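Local coordinates for protein agmatinase (Deinococcus radiodurans, PDB 1WOG) that probably hydrolyses agmatine to putrescine and urea, as a manganese-dependent member of the arginase family, at residues G119-S124 against D271-A276; A144-T149 against E189-A194. One frame throughout, in Å; residues are numbered along the deposited sequence.

Interaction 1: G119-S124 against D271-A276. With MN (manganese (II) ion), chain G.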
ATOM      1  N   GLY A 119     -12.475 -14.944  -9.911  1.00  9.53           N
ATOM      2  CA  GLY A 119     -12.294 -15.372 -11.288  1.00 10.43           C
ATOM      3  C   GLY A 119     -12.716 -14.270 -12.246  1.00 11.14           C
ATOM      4  O   GLY A 119     -13.615 -13.494 -11.916  1.00  9.86           O
ATOM      5  N   ASP A 120     -12.079 -14.172 -13.415  1.00  9.14           N
ATOM      6  CA  ASP A 120     -12.485 -13.140 -14.365  1.00 10.16           C
ATOM      7  C   ASP A 120     -13.797 -13.573 -15.013  1.00 10.11           C
ATOM      8  O   ASP A 120     -14.259 -14.695 -14.803  1.00 10.11           O
ATOM      9  CB  ASP A 120     -11.381 -12.840 -15.410  1.00 10.51           C
ATOM     10  CG  ASP A 120     -11.052 -14.020 -16.310  1.00 13.99           C
ATOM     11  OD1 ASP A 120     -11.979 -14.612 -16.906  1.00 13.19           O
ATOM     12  OD2 ASP A 120      -9.844 -14.340 -16.437  1.00 11.25           O
ATOM     13  N   HIS A 121     -14.417 -12.693 -15.789  1.00  8.57           N
ATOM     14  CA  HIS A 121     -15.709 -13.023 -16.378  1.00  8.57           C
ATOM     15  C   HIS A 121     -15.737 -14.188 -17.360  1.00  9.90           C
ATOM     16  O   HIS A 121     -16.810 -14.722 -17.662  1.00  9.64           O
ATOM     17  CB  HIS A 121     -16.325 -11.777 -17.029  1.00  8.35           C
ATOM     18  CG  HIS A 121     -17.804 -11.668 -16.823  1.00 10.85           C
ATOM     19  ND1 HIS A 121     -18.478 -10.466 -16.853  1.00  9.89           N
ATOM     20  CD2 HIS A 121     -18.734 -12.613 -16.543  1.00 10.23           C
ATOM     21  CE1 HIS A 121     -19.758 -10.674 -16.597  1.00 11.46           C
ATOM     22  NE2 HIS A 121     -19.940 -11.968 -16.404  1.00 12.41           N
ATOM     23  N   SER A 122     -14.573 -14.605 -17.846  1.00  9.15           N
ATOM     24  CA  SER A 122     -14.549 -15.713 -18.791  1.00  8.92           C
ATOM     25  C   SER A 122     -15.085 -16.995 -18.155  1.00  9.76           C
ATOM     26  O   SER A 122     -15.547 -17.890 -18.863  1.00  9.27           O
ATOM     27  CB  SER A 122     -13.129 -15.952 -19.320  1.00  8.48           C
ATOM     28  OG  SER A 122     -12.347 -16.704 -18.400  1.00  8.72           O
ATOM     29  N   VAL A 123     -15.041 -17.081 -16.824  1.00  9.22           N
ATOM     30  CA  VAL A 123     -15.524 -18.282 -16.141  1.00  8.87           C
ATOM     31  C   VAL A 123     -17.032 -18.507 -16.279  1.00  8.74           C
ATOM     32  O   VAL A 123     -17.512 -19.624 -16.066  1.00 10.42           O
ATOM     33  CB  VAL A 123     -15.172 -18.270 -14.626  1.00  8.85           C
ATOM     34  CG1 VAL A 123     -13.676 -18.024 -14.433  1.00 10.72           C
ATOM     35  CG2 VAL A 123     -16.000 -17.224 -13.897  1.00  9.77           C
ATOM     36  N   SER A 124     -17.784 -17.465 -16.630  1.00  9.20           N
ATOM     37  CA  SER A 124     -19.232 -17.611 -16.773  1.00 10.42           C
ATOM     38  C   SER A 124     -19.589 -18.552 -17.918  1.00 10.35           C
ATOM     39  O   SER A 124     -20.646 -19.175 -17.903  1.00 10.50           O
ATOM     40  CB  SER A 124     -19.902 -16.250 -16.990  1.00 11.23           C
ATOM     41  OG  SER A 124     -19.797 -15.440 -15.829  1.00 13.94           O
ATOM     42  N   ASP A 271     -23.207 -15.918 -10.185  1.00 11.29           N
ATOM     43  CA  ASP A 271     -21.760 -15.841 -10.127  1.00 10.53           C
ATOM     44  C   ASP A 271     -21.368 -14.404  -9.817  1.00  9.16           C
ATOM     45  O   ASP A 271     -22.113 -13.459 -10.100  1.00 10.01           O
ATOM     46  CB  ASP A 271     -21.057 -16.389 -11.394  1.00 11.82           C
ATOM     47  CG  ASP A 271     -21.277 -15.554 -12.651  1.00 12.29           C
ATOM     48  OD1 ASP A 271     -21.305 -14.304 -12.595  1.00 12.32           O
ATOM     49  OD2 ASP A 271     -21.376 -16.181 -13.730  1.00 13.99           O
ATOM     50  N   LEU A 272     -20.221 -14.264  -9.165  1.00  9.21           N
ATOM     51  CA  LEU A 272     -19.685 -12.974  -8.744  1.00  9.02           C
ATOM     52  C   LEU A 272     -18.278 -12.979  -9.316  1.00  8.95           C
ATOM     53  O   LEU A 272     -17.417 -13.734  -8.848  1.00  9.91           O
ATOM     54  CB  LEU A 272     -19.643 -12.920  -7.215  1.00  9.32           C
ATOM     55  CG  LEU A 272     -19.405 -11.590  -6.493  1.00  9.57           C
ATOM     56  CD1 LEU A 272     -18.037 -11.014  -6.825  1.00 10.50           C
ATOM     57  CD2 LEU A 272     -20.511 -10.638  -6.895  1.00 11.83           C
ATOM     58  N   VAL A 273     -18.055 -12.144 -10.324  1.00  8.45           N
ATOM     59  CA  VAL A 273     -16.765 -12.099 -11.007  1.00  8.40           C
ATOM     60  C   VAL A 273     -16.078 -10.737 -11.061  1.00  7.05           C
ATOM     61  O   VAL A 273     -16.663  -9.709 -10.723  1.00  6.47           O
ATOM     62  CB  VAL A 273     -16.917 -12.597 -12.464  1.00  8.53           C
ATOM     63  CG1 VAL A 273     -17.499 -14.010 -12.481  1.00  5.93           C
ATOM     64  CG2 VAL A 273     -17.823 -11.650 -13.241  1.00  7.98           C
ATOM     65  N   GLU A 274     -14.822 -10.772 -11.500  1.00  7.21           N
ATOM     66  CA  GLU A 274     -13.953  -9.607 -11.679  1.00  8.01           C
ATOM     67  C   GLU A 274     -13.513  -8.846 -10.425  1.00  7.56           C
ATOM     68  O   GLU A 274     -12.973  -7.744 -10.517  1.00  7.58           O
ATOM     69  CB  GLU A 274     -14.570  -8.631 -12.694  1.00  7.49           C
ATOM     70  CG  GLU A 274     -14.719  -9.187 -14.128  1.00 11.65           C
ATOM     71  CD  GLU A 274     -13.393  -9.468 -14.844  1.00 12.70           C
ATOM     72  OE1 GLU A 274     -12.319  -9.115 -14.314  1.00 13.78           O
ATOM     73  OE2 GLU A 274     -13.426 -10.039 -15.959  1.00 10.06           O
ATOM     74  N   LEU A 275     -13.723  -9.422  -9.249  1.00  7.95           N
ATOM     75  CA  LEU A 275     -13.276  -8.757  -8.031  1.00  8.68           C
ATOM     76  C   LEU A 275     -11.751  -8.947  -7.989  1.00  7.84           C
ATOM     77  O   LEU A 275     -11.259 -10.048  -8.243  1.00  8.96           O
ATOM     78  CB  LEU A 275     -13.907  -9.431  -6.805  1.00  9.20           C
ATOM     79  CG  LEU A 275     -14.061  -8.709  -5.461  1.00 16.80           C
ATOM     80  CD1 LEU A 275     -13.832  -9.734  -4.351  1.00 13.03           C
ATOM     81  CD2 LEU A 275     -13.104  -7.550  -5.317  1.00 14.97           C
ATOM     82  N   ALA A 276     -11.014  -7.877  -7.697  1.00  8.49           N
ATOM     83  CA  ALA A 276      -9.555  -7.917  -7.597  1.00  8.22           C
ATOM     84  C   ALA A 276      -9.195  -7.287  -6.251  1.00  9.47           C
ATOM     85  O   ALA A 276      -9.001  -6.079  -6.153  1.00  9.35           O
ATOM     86  CB  ALA A 276      -8.910  -7.118  -8.744  1.00 10.34           C
TER
HETATM   87 MN    MN G1601     -17.901  -8.618 -17.462  1.00 12.55          MN

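Interaction 2: A144-T149 against E189-A194. With MN (manganese (II) ion), chain H; MN (manganese (II) ion), chain G; 16D (hexane-1,6-diamine), chain I.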
ATOM      1  N   ALA A 144     -20.378  -3.235 -16.584  1.00  9.08           N
ATOM      2  CA  ALA A 144     -20.139  -1.986 -17.275  1.00  8.51           C
ATOM      3  C   ALA A 144     -19.899  -2.370 -18.733  1.00  7.97           C
ATOM      4  O   ALA A 144     -19.991  -1.532 -19.619  1.00  8.22           O
ATOM      5  CB  ALA A 144     -18.899  -1.291 -16.713  1.00  8.62           C
ATOM      6  N   HIS A 145     -19.589  -3.644 -18.966  1.00  9.16           N
ATOM      7  CA  HIS A 145     -19.296  -4.137 -20.318  1.00  9.88           C
ATOM      8  C   HIS A 145     -20.292  -5.199 -20.799  1.00 11.01           C
ATOM      9  O   HIS A 145     -20.941  -5.862 -19.994  1.00  9.27           O
ATOM     10  CB  HIS A 145     -17.870  -4.708 -20.360  1.00 11.73           C
ATOM     11  CG  HIS A 145     -16.860  -3.875 -19.626  1.00 11.59           C
ATOM     12  ND1 HIS A 145     -16.542  -4.086 -18.301  1.00 10.29           N
ATOM     13  CD2 HIS A 145     -16.108  -2.823 -20.029  1.00 12.11           C
ATOM     14  CE1 HIS A 145     -15.637  -3.201 -17.920  1.00 13.10           C
ATOM     15  NE2 HIS A 145     -15.356  -2.425 -18.950  1.00 12.84           N
ATOM     16  N   LEU A 146     -20.401  -5.371 -22.118  1.00  9.34           N
ATOM     17  CA  LEU A 146     -21.344  -6.337 -22.678  1.00 10.38           C
ATOM     18  C   LEU A 146     -20.844  -7.783 -22.650  1.00  9.18           C
ATOM     19  O   LEU A 146     -21.611  -8.697 -22.365  1.00 11.14           O
ATOM     20  CB  LEU A 146     -21.713  -5.937 -24.117  1.00 10.75           C
ATOM     21  CG  LEU A 146     -22.841  -6.739 -24.780  1.00 12.62           C
ATOM     22  CD1 LEU A 146     -24.141  -6.538 -24.010  1.00 12.89           C
ATOM     23  CD2 LEU A 146     -23.006  -6.285 -26.227  1.00 11.62           C
ATOM     24  N   ASP A 147     -19.561  -7.982 -22.941  1.00 10.72           N
ATOM     25  CA  ASP A 147     -18.966  -9.320 -22.949  1.00  9.73           C
ATOM     26  C   ASP A 147     -19.659 -10.286 -23.911  1.00  9.78           C
ATOM     27  O   ASP A 147     -19.895 -11.456 -23.581  1.00  9.33           O
ATOM     28  CB  ASP A 147     -18.960  -9.915 -21.534  1.00 10.77           C
ATOM     29  CG  ASP A 147     -18.063  -9.142 -20.579  1.00 12.69           C
ATOM     30  OD1 ASP A 147     -17.249  -8.328 -21.056  1.00 14.03           O
ATOM     31  OD2 ASP A 147     -18.164  -9.353 -19.355  1.00 15.90           O
ATOM     32  N   PHE A 148     -19.970  -9.797 -25.106  1.00 10.01           N
ATOM     33  CA  PHE A 148     -20.620 -10.618 -26.124  1.00 10.88           C
ATOM     34  C   PHE A 148     -19.783 -10.604 -27.408  1.00 11.89           C
ATOM     35  O   PHE A 148     -20.306 -10.765 -28.514  1.00 11.66           O
ATOM     36  CB  PHE A 148     -22.028 -10.090 -26.418  1.00 10.82           C
ATOM     37  CG  PHE A 148     -22.943 -11.121 -27.019  1.00 13.32           C
ATOM     38  CD1 PHE A 148     -23.297 -12.252 -26.294  1.00 10.44           C
ATOM     39  CD2 PHE A 148     -23.423 -10.980 -28.318  1.00 14.70           C
ATOM     40  CE1 PHE A 148     -24.116 -13.235 -26.856  1.00 11.87           C
ATOM     41  CE2 PHE A 148     -24.239 -11.955 -28.884  1.00 12.34           C
ATOM     42  CZ  PHE A 148     -24.584 -13.083 -28.153  1.00 11.38           C
ATOM     43  N   THR A 149     -18.478 -10.419 -27.244  1.00 10.01           N
ATOM     44  CA  THR A 149     -17.551 -10.374 -28.373  1.00  9.98           C
ATOM     45  C   THR A 149     -17.172 -11.767 -28.870  1.00  9.33           C
ATOM     46  O   THR A 149     -17.044 -12.707 -28.088  1.00  8.76           O
ATOM     47  CB  THR A 149     -16.269  -9.605 -27.978  1.00 10.02           C
ATOM     48  OG1 THR A 149     -16.584  -8.215 -27.836  1.00  9.75           O
ATOM     49  CG2 THR A 149     -15.174  -9.774 -29.032  1.00 10.56           C
ATOM     50  N   GLU A 189     -19.963  -5.026 -33.353  1.00 12.93           N
ATOM     51  CA  GLU A 189     -20.470  -6.305 -33.840  1.00 11.51           C
ATOM     52  C   GLU A 189     -21.166  -7.022 -32.687  1.00 12.51           C
ATOM     53  O   GLU A 189     -22.241  -7.594 -32.858  1.00 12.01           O
ATOM     54  CB  GLU A 189     -19.314  -7.158 -34.375  1.00 13.30           C
ATOM     55  CG  GLU A 189     -19.720  -8.407 -35.168  1.00 13.25           C
ATOM     56  CD  GLU A 189     -20.248  -9.540 -34.305  1.00 15.20           C
ATOM     57  OE1 GLU A 189     -19.792  -9.682 -33.144  1.00 14.27           O
ATOM     58  OE2 GLU A 189     -21.103 -10.309 -34.796  1.00 14.48           O
ATOM     59  N   ALA A 190     -20.552  -6.963 -31.507  1.00 13.09           N
ATOM     60  CA  ALA A 190     -21.099  -7.607 -30.317  1.00 13.43           C
ATOM     61  C   ALA A 190     -22.446  -6.997 -29.927  1.00 10.98           C
ATOM     62  O   ALA A 190     -23.410  -7.723 -29.662  1.00 10.35           O
ATOM     63  CB  ALA A 190     -20.111  -7.487 -29.158  1.00 11.48           C
ATOM     64  N   VAL A 191     -22.508  -5.668 -29.889  1.00 12.76           N
ATOM     65  CA  VAL A 191     -23.746  -4.978 -29.533  1.00 11.45           C
ATOM     66  C   VAL A 191     -24.849  -5.286 -30.545  1.00 13.04           C
ATOM     67  O   VAL A 191     -25.967  -5.618 -30.166  1.00 10.83           O
ATOM     68  CB  VAL A 191     -23.538  -3.447 -29.467  1.00 11.73           C
ATOM     69  CG1 VAL A 191     -24.864  -2.737 -29.228  1.00 11.02           C
ATOM     70  CG2 VAL A 191     -22.554  -3.113 -28.351  1.00 11.96           C
ATOM     71  N   ALA A 192     -24.532  -5.184 -31.834  1.00 12.06           N
ATOM     72  CA  ALA A 192     -25.530  -5.454 -32.867  1.00 13.25           C
ATOM     73  C   ALA A 192     -25.976  -6.916 -32.853  1.00 12.36           C
ATOM     74  O   ALA A 192     -27.161  -7.207 -33.033  1.00 13.82           O
ATOM     75  CB  ALA A 192     -24.983  -5.077 -34.243  1.00 12.83           C
ATOM     76  N   ALA A 193     -25.036  -7.833 -32.639  1.00 11.51           N
ATOM     77  CA  ALA A 193     -25.367  -9.253 -32.591  1.00 12.89           C
ATOM     78  C   ALA A 193     -26.291  -9.504 -31.402  1.00 14.11           C
ATOM     79  O   ALA A 193     -27.312 -10.185 -31.524  1.00 13.94           O
ATOM     80  CB  ALA A 193     -24.095 -10.094 -32.457  1.00 14.19           C
ATOM     81  N   ALA A 194     -25.938  -8.950 -30.246  1.00 12.83           N
ATOM     82  CA  ALA A 194     -26.774  -9.127 -29.061  1.00 13.50           C
ATOM     83  C   ALA A 194     -28.185  -8.598 -29.327  1.00 12.34           C
ATOM     84  O   ALA A 194     -29.171  -9.265 -29.014  1.00 13.35           O
ATOM     85  CB  ALA A 194     -26.157  -8.403 -27.861  1.00 11.69           C
TER
HETATM   86 MN    MN H1602     -17.046  -5.622 -16.770  1.00 16.72          MN
HETATM   87 MN    MN G1601     -17.901  -8.618 -17.462  1.00 12.55          MN
HETATM   88  N1  16D I1401     -17.393  -6.624 -23.957  1.00 19.54           N
HETATM   89  C1  16D I1401     -15.950  -6.295 -24.213  1.00 24.03           C
HETATM   90  C2  16D I1401     -15.233  -5.910 -22.899  1.00 23.99           C
HETATM   91  C3  16D I1401     -15.585  -6.829 -21.771  1.00 26.44           C
HETATM   92  C4  16D I1401     -14.560  -6.922 -20.713  1.00 26.83           C
HETATM   93  C5  16D I1401     -15.059  -7.861 -19.717  1.00 25.71           C
HETATM   94  C6  16D I1401     -15.085  -7.679 -18.408  1.00 25.99           C
HETATM   95  N2  16D I1401     -14.267  -6.776 -17.889  1.00 25.52           N

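Interaction 1: G119-S124 against D271-A276
Val-273 lays its CG2 methyl over one face of the His-121 imidazole. Val-273 CG2 lies 3.6 Å from the centroid of the His-121 ring and only 13° off the ring normal, a CH-pi contact. The other methyl, Val-273 CG1, packs against Val-123 CG2 at 3.8 Å. At chi1 -57° CG1 lies beside the backbone N and CG2 between the N and the carbonyl carbon, which sends the methyls of Val-273 to two different neighbours.

The ring is fixed at both nitrogens. His-121 ND1 binds a manganese ion at 2.0 Å, and NE2 is hydrogen-bonded to Ser-227. Glu-274 bends at chi2 (-66°) and brings OE2 to within 2.8 Å of His-121 N. This N-H points almost straight at the oxygen but meets it from above the carboxylate plane. OE2 is also bonded to Asn-159. The backbones join where Glu-274 N donates to Gly-119 O at 3.0 Å. Ser-124 OG donates to Asp-271 OD2 at 2.7 Å, again from above the carboxylate plane. An Asx turn, with Asp-120 OD1 accepting from Ser-122 N, shapes the start of the 3-10 segment 121-123.

The contact is buried at the C-terminal ends of the neighbouring parallel strands 114-118 and 266-273. Strand 223-229 flanks it, and helix 124-128 begins at Ser-124.

Interaction 2: A144-T149 against E189-A194
Leu-146 reaches from the loop toward helix 188-196. Its CB points at the helix, and CG stands anti to the backbone N (chi1 -172°), which extends the side chain. At the tip, one methyl does the touching: Leu-146 CD2 lies 3.6 Å from Val-191 CA and 3.8 Å from Val-191 CG2. Leu-146 CD2 is also 3.7 Å from Ala-190 O and 4.1 Å from Ala-194 CB.

Phe-148 lies alongside. Ala-190 O and Ala-193 CB stand at the edge of its ring, near the ring plane. Phe-148 CE2 is 4.0 Å from Ala-193 CB, and Phe-148 CD2 is 3.8 Å from Ala-194 CB. The small alanines let the loop come close, and Ala-190 CB sits 3.3 Å from Phe-148 O. That carbonyl also accepts a hydrogen bond from Arg-164, which forms a salt bridge with Glu-189. Thr-149 OG1 packs on Ala-190 CB, while its polar partner is Asp-187.

His-145 and Asp-147 serve the metal site instead. His-145 ND1 binds one manganese ion at 2.2 Å, and Asp-147 OD2 binds the other. The hexane-1,6-diamine runs beside both residues; its fit against Asp-147 is too tight in the model to be read closely. Apolar and metal-binding residues thus alternate along 145-148. With Asp-143, this loop is the Asp-Ala-His-x-Asp metal-binding motif of the arginase family.

How the interactions relate
Interaction 2 is nested inside the chain loop closed by interaction 1: segment 119-124 comes first, then 144-149 and 189-194, and 271-276 last. The centres of the two interactions are about 17 Å apart. Interaction 1 lies near the middle of the chain, interaction 2 farther out. Both draw on loops that follow strands of one parallel sheet, 114-118 and 137-142. They meet at a shared manganese ion, where His-121 ND1 and Asp-147 OD2 are 2.8 Å apart. Asp-143 and Asp-229 complete its set of protein ligands. The two-manganese centre is thus assembled at one end of the sheet, from strand ends and the loops after them; the loop of interaction 1 packs on the end of strand 266-273, that of interaction 2 on helix 188-196.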